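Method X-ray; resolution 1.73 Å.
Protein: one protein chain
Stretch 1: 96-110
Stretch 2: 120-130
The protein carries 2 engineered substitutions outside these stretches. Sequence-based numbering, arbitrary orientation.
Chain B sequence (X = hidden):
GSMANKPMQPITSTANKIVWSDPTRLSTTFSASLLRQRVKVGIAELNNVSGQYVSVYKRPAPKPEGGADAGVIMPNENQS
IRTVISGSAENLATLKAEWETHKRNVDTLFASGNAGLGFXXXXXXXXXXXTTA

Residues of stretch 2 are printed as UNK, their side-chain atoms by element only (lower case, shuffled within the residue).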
# COMPACT_ATOMS: atom_id res chain seq x y z
N LYS B 96 6.49 -12.81 -2.56
CA LYS B 96 7.23 -11.95 -1.61
C LYS B 96 8.28 -11.00 -2.25
O LYS B 96 8.43 -9.82 -1.86
CB LYS B 96 7.87 -12.78 -0.48
CG LYS B 96 6.88 -13.53 0.41
CD LYS B 96 7.57 -14.54 1.32
CE LYS B 96 6.62 -14.90 2.44
NZ LYS B 96 7.02 -16.05 3.27
N ALA B 97 9.00 -11.50 -3.24
CA ALA B 97 9.92 -10.68 -4.02
C ALA B 97 9.18 -9.58 -4.78
O ALA B 97 9.70 -8.48 -4.90
CB ALA B 97 10.66 -11.57 -5.00
N GLU B 98 8.01 -9.88 -5.31
CA GLU B 98 7.15 -8.90 -5.97
C GLU B 98 6.67 -7.82 -4.98
O GLU B 98 6.61 -6.63 -5.31
CB GLU B 98 5.92 -9.58 -6.60
CG GLU B 98 6.23 -10.41 -7.84
CD GLU B 98 6.98 -9.60 -8.89
OE1 GLU B 98 6.53 -8.53 -9.24
OE2 GLU B 98 8.03 -10.04 -9.40
N TRP B 99 6.31 -8.24 -3.77
CA TRP B 99 5.99 -7.27 -2.71
C TRP B 99 7.18 -6.37 -2.42
O TRP B 99 7.02 -5.15 -2.34
CB TRP B 99 5.47 -8.00 -1.44
CG TRP B 99 5.25 -7.12 -0.22
CD1 TRP B 99 5.84 -7.31 1.00
CD2 TRP B 99 4.38 -5.97 -0.07
NE1 TRP B 99 5.39 -6.36 1.88
CE2 TRP B 99 4.54 -5.50 1.25
CE3 TRP B 99 3.55 -5.24 -0.94
CZ2 TRP B 99 3.83 -4.36 1.75
CZ3 TRP B 99 2.89 -4.14 -0.46
CH2 TRP B 99 3.01 -3.72 0.88
N GLU B 100 8.41 -6.91 -2.30
CA GLU B 100 9.56 -5.97 -2.05
C GLU B 100 9.70 -4.95 -3.19
O GLU B 100 9.91 -3.71 -2.97
CB GLU B 100 10.89 -6.73 -1.74
CG GLU B 100 10.80 -7.66 -0.51
CD GLU B 100 10.35 -6.93 0.75
OE1 GLU B 100 10.95 -5.85 0.99
OE2 GLU B 100 9.43 -7.40 1.47
N THR B 101 9.51 -5.45 -4.40
CA THR B 101 9.70 -4.59 -5.59
C THR B 101 8.60 -3.56 -5.73
O THR B 101 8.88 -2.41 -6.08
CB THR B 101 9.83 -5.43 -6.86
OG1 THR B 101 10.95 -6.33 -6.68
CG2 THR B 101 10.08 -4.59 -8.07
N HIS B 102 7.38 -4.00 -5.46
CA HIS B 102 6.23 -3.08 -5.51
C HIS B 102 6.39 -1.91 -4.51
O HIS B 102 6.07 -0.77 -4.83
CB HIS B 102 4.95 -3.94 -5.29
CG HIS B 102 3.70 -3.13 -5.05
ND1 HIS B 102 2.80 -2.84 -6.07
CD2 HIS B 102 3.17 -2.60 -3.93
CE1 HIS B 102 1.75 -2.22 -5.56
NE2 HIS B 102 1.98 -2.01 -4.28
N LYS B 103 6.85 -2.22 -3.29
CA LYS B 103 7.10 -1.23 -2.26
C LYS B 103 8.13 -0.20 -2.79
O LYS B 103 7.91 0.99 -2.68
CB LYS B 103 7.58 -1.86 -0.96
CG LYS B 103 6.51 -2.56 -0.13
CD LYS B 103 7.07 -2.97 1.24
CE LYS B 103 7.95 -4.19 1.09
NZ LYS B 103 8.67 -4.61 2.34
N ARG B 104 9.18 -0.72 -3.43
CA ARG B 104 10.23 0.07 -3.97
C ARG B 104 9.72 1.01 -5.04
O ARG B 104 10.09 2.17 -5.08
CB ARG B 104 11.26 -0.85 -4.57
CG ARG B 104 12.36 -0.07 -5.26
CD ARG B 104 13.52 -0.98 -5.59
NE ARG B 104 14.47 -0.24 -6.40
CZ ARG B 104 15.55 -0.79 -6.93
NH1 ARG B 104 15.81 -2.09 -6.78
NH2 ARG B 104 16.35 -0.03 -7.64
N ASN B 105 8.85 0.51 -5.89
CA ASN B 105 8.39 1.29 -7.01
C ASN B 105 7.38 2.34 -6.51
O ASN B 105 7.37 3.45 -6.97
CB ASN B 105 7.77 0.39 -8.06
CG ASN B 105 8.80 -0.34 -8.89
OD1 ASN B 105 9.90 0.16 -9.14
ND2 ASN B 105 8.43 -1.47 -9.37
N VAL B 106 6.52 1.97 -5.57
CA VAL B 106 5.63 2.92 -4.98
C VAL B 106 6.43 4.01 -4.25
O VAL B 106 6.12 5.19 -4.39
CB VAL B 106 4.59 2.28 -4.03
CG1 VAL B 106 3.77 3.41 -3.40
CG2 VAL B 106 3.68 1.28 -4.76
N ASP B 107 7.45 3.63 -3.48
CA ASP B 107 8.31 4.60 -2.78
C ASP B 107 8.87 5.62 -3.76
O ASP B 107 8.85 6.79 -3.49
CB ASP B 107 9.51 3.93 -2.04
CG ASP B 107 9.09 3.12 -0.84
OD1 ASP B 107 7.94 3.31 -0.35
OD2 ASP B 107 9.92 2.25 -0.40
N THR B 108 9.36 5.15 -4.89
CA THR B 108 9.96 6.08 -5.91
C THR B 108 9.02 7.20 -6.30
O THR B 108 9.44 8.34 -6.40
CB THR B 108 10.51 5.28 -7.12
OG1 THR B 108 11.61 4.43 -6.71
CG2 THR B 108 10.98 6.18 -8.21
N LEU B 109 7.74 6.88 -6.51
CA LEU B 109 6.75 7.83 -6.97
C LEU B 109 6.11 8.59 -5.81
O LEU B 109 5.98 9.81 -5.88
CB LEU B 109 5.67 7.17 -7.76
CG LEU B 109 6.05 6.45 -9.05
CD1 LEU B 109 4.80 5.88 -9.71
CD2 LEU B 109 6.77 7.36 -10.02
N PHE B 110 5.73 7.87 -4.78
CA PHE B 110 5.01 8.46 -3.66
C PHE B 110 5.88 8.90 -2.46
O PHE B 110 5.64 9.99 -1.89
CB PHE B 110 3.93 7.47 -3.17
CG PHE B 110 3.15 7.98 -2.01
CD1 PHE B 110 2.06 8.80 -2.20
CD2 PHE B 110 3.52 7.65 -0.66
CE1 PHE B 110 1.32 9.30 -1.11
CE2 PHE B 110 2.79 8.14 0.41
CZ PHE B 110 1.70 8.95 0.20
N UNK B 120 2.76 12.73 -11.74
CA UNK B 120 3.66 11.64 -12.11
C UNK B 120 5.00 12.18 -12.72
O UNK B 120 5.05 13.18 -13.51
c UNK B 120 1.81 9.86 -12.51
c UNK B 120 2.25 8.88 -11.41
c UNK B 120 1.06 9.13 -13.56
c UNK B 120 2.97 10.67 -13.09
N UNK B 121 6.08 11.53 -12.35
CA UNK B 121 7.37 11.77 -12.98
C UNK B 121 7.65 10.66 -14.00
O UNK B 121 7.95 9.52 -13.63
o UNK B 121 10.77 12.62 -11.82
c UNK B 121 9.86 12.18 -12.52
o UNK B 121 10.01 12.05 -13.73
c UNK B 121 8.49 11.85 -11.90
N UNK B 122 7.56 10.97 -15.29
CA UNK B 122 7.74 9.94 -16.34
C UNK B 122 9.18 9.40 -16.48
O UNK B 122 9.41 8.37 -17.15
c UNK B 122 7.58 12.32 -15.88
c UNK B 122 7.77 12.04 -17.36
c UNK B 122 7.27 10.66 -17.61
N UNK B 123 10.14 10.07 -15.85
CA UNK B 123 11.52 9.61 -15.84
C UNK B 123 11.86 8.78 -14.59
O UNK B 123 13.00 8.43 -14.44
o UNK B 123 12.55 11.48 -14.65
c UNK B 123 12.11 11.76 -17.08
c UNK B 123 12.51 10.79 -15.91
N UNK B 124 10.90 8.54 -13.68
CA UNK B 124 11.11 7.75 -12.49
C UNK B 124 11.74 6.37 -12.82
O UNK B 124 11.36 5.72 -13.80
c UNK B 124 9.80 7.60 -11.72
N UNK B 125 12.69 5.97 -11.98
CA UNK B 125 13.46 4.74 -12.17
C UNK B 125 12.63 3.56 -11.56
O UNK B 125 12.80 3.19 -10.41
c UNK B 125 14.81 4.87 -11.44
N UNK B 126 11.77 3.00 -12.37
CA UNK B 126 10.95 1.84 -12.00
C UNK B 126 11.64 0.53 -12.47
O UNK B 126 12.24 0.49 -13.57
c UNK B 126 8.68 0.70 -12.44
c UNK B 126 8.82 3.22 -12.22
c UNK B 126 8.66 3.41 -10.70
c UNK B 126 9.56 1.95 -12.67
N UNK B 127 11.58 -0.50 -11.61
CA UNK B 127 12.30 -1.72 -11.84
C UNK B 127 11.47 -2.96 -11.64
O UNK B 127 10.51 -2.94 -10.88
c UNK B 127 13.17 -1.90 -9.44
c UNK B 127 14.46 -0.60 -11.18
c UNK B 127 13.54 -1.80 -10.92
N UNK B 128 11.86 -4.04 -12.32
CA UNK B 128 11.29 -5.36 -12.09
C UNK B 128 11.94 -6.02 -10.92
O UNK B 128 12.98 -5.61 -10.48
o UNK B 128 11.06 -7.57 -13.17
c UNK B 128 11.49 -6.21 -13.35
N UNK B 129 11.32 -7.07 -10.41
CA UNK B 129 11.90 -7.91 -9.37
C UNK B 129 13.01 -8.81 -9.97
O UNK B 129 13.84 -9.38 -9.24
o UNK B 129 10.22 -9.55 -9.81
c UNK B 129 10.83 -8.77 -8.78
N UNK B 130 12.97 -8.99 -11.30
CA UNK B 130 14.02 -9.74 -11.98
C UNK B 130 15.30 -8.94 -11.98
O UNK B 130 15.31 -7.70 -11.98
o UNK B 130 12.53 -12.07 -12.64
c UNK B 130 13.63 -10.09 -13.43
o UNK B 130 11.93 -11.23 -14.56
c UNK B 130 12.61 -11.19 -13.52
O HOH W 1 8.20 -7.23 -10.92
O HOH W 2 11.62 2.10 -8.20

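Position 120 carries four side-chain carbons, forked at the second; one tip packs against Leu109. A fork beyond CB with no heteroatom identifies Leu120, and Leu120 CD2 lies 4.3 Å from Leu109 CD1.

Position 121 has two carbons, the second bearing two oxygens, and its backbone O is 4.4 Å from Leu109 CD2. The short carboxylate makes it Asp121.

At position 122 three carbons close a ring onto the backbone N, and nothing reaches stretch 1; this is Pro122.

Position 123 has one carbon carrying an oxygen and a carbon, again without contact. That branching fits Thr123, whose OG1 and N donate to Asp121 OD1 at 2.8 and 2.9 Å.

Position 124 ends at CB, which sits 3.5 Å from Leu109 CD2 and 4.0 Å from Thr108 CG2. It is Ala124, and its N donates to Asp121 O at 3.1 Å, closing a type I turn.

Position 125 also has a single carbon, directed sideways, and is Ala125. Water 2 lies 2.7 Å from Ala125 O, 2.8 Å from Asn105 OD1 and 2.8 Å from Thr108 OG1, placed to bridge the helix and the loop.

Position 126 has four carbons forked at the first, one arm two carbons long, the pattern of Ile126. With chi1 and chi2 both m, its CD1 comes 4.3 Å from Leu109 CG.

Position 127 shows three carbons forked at the first, hence Val127. Its CG2 lies over one face of the Arg104 guanidinium, 3.6 Å from Arg104 CZ, and its backbone O is 3.3 Å from Thr101 CG2.

Position 128 has one carbon, then one oxygen, and CB points away: Ser128. Its OG accepts from the N of position 130 at 3.0 Å.

Position 129 repeats that composition, but CB points toward the helix, 3.2 Å from Thr101 OG1. It is Ser129; its N donates to water 1 at 3.2 Å, which in turn donates to Glu98 OE1 at 2.7 Å.

Position 130 has two carbons, the second with two oxygens, and makes no contact: Asp130.

The contact centres on Asn105, whose amide pairs with the backbone of one residue: Val127 N donates to Asn105 OD1 at 3.1 Å (168°), and Asn105 ND2 donates to Val127 O at 3.0 Å (169°). These nearly linear bonds hold the extended segment against the helix. Apolar packing around Leu109 secures one end, while water 1 links Glu98 to Ser129 near the other. Together the stretches bury 587 Å².

Stretch 2 120-130: LDPTAAIVSSD
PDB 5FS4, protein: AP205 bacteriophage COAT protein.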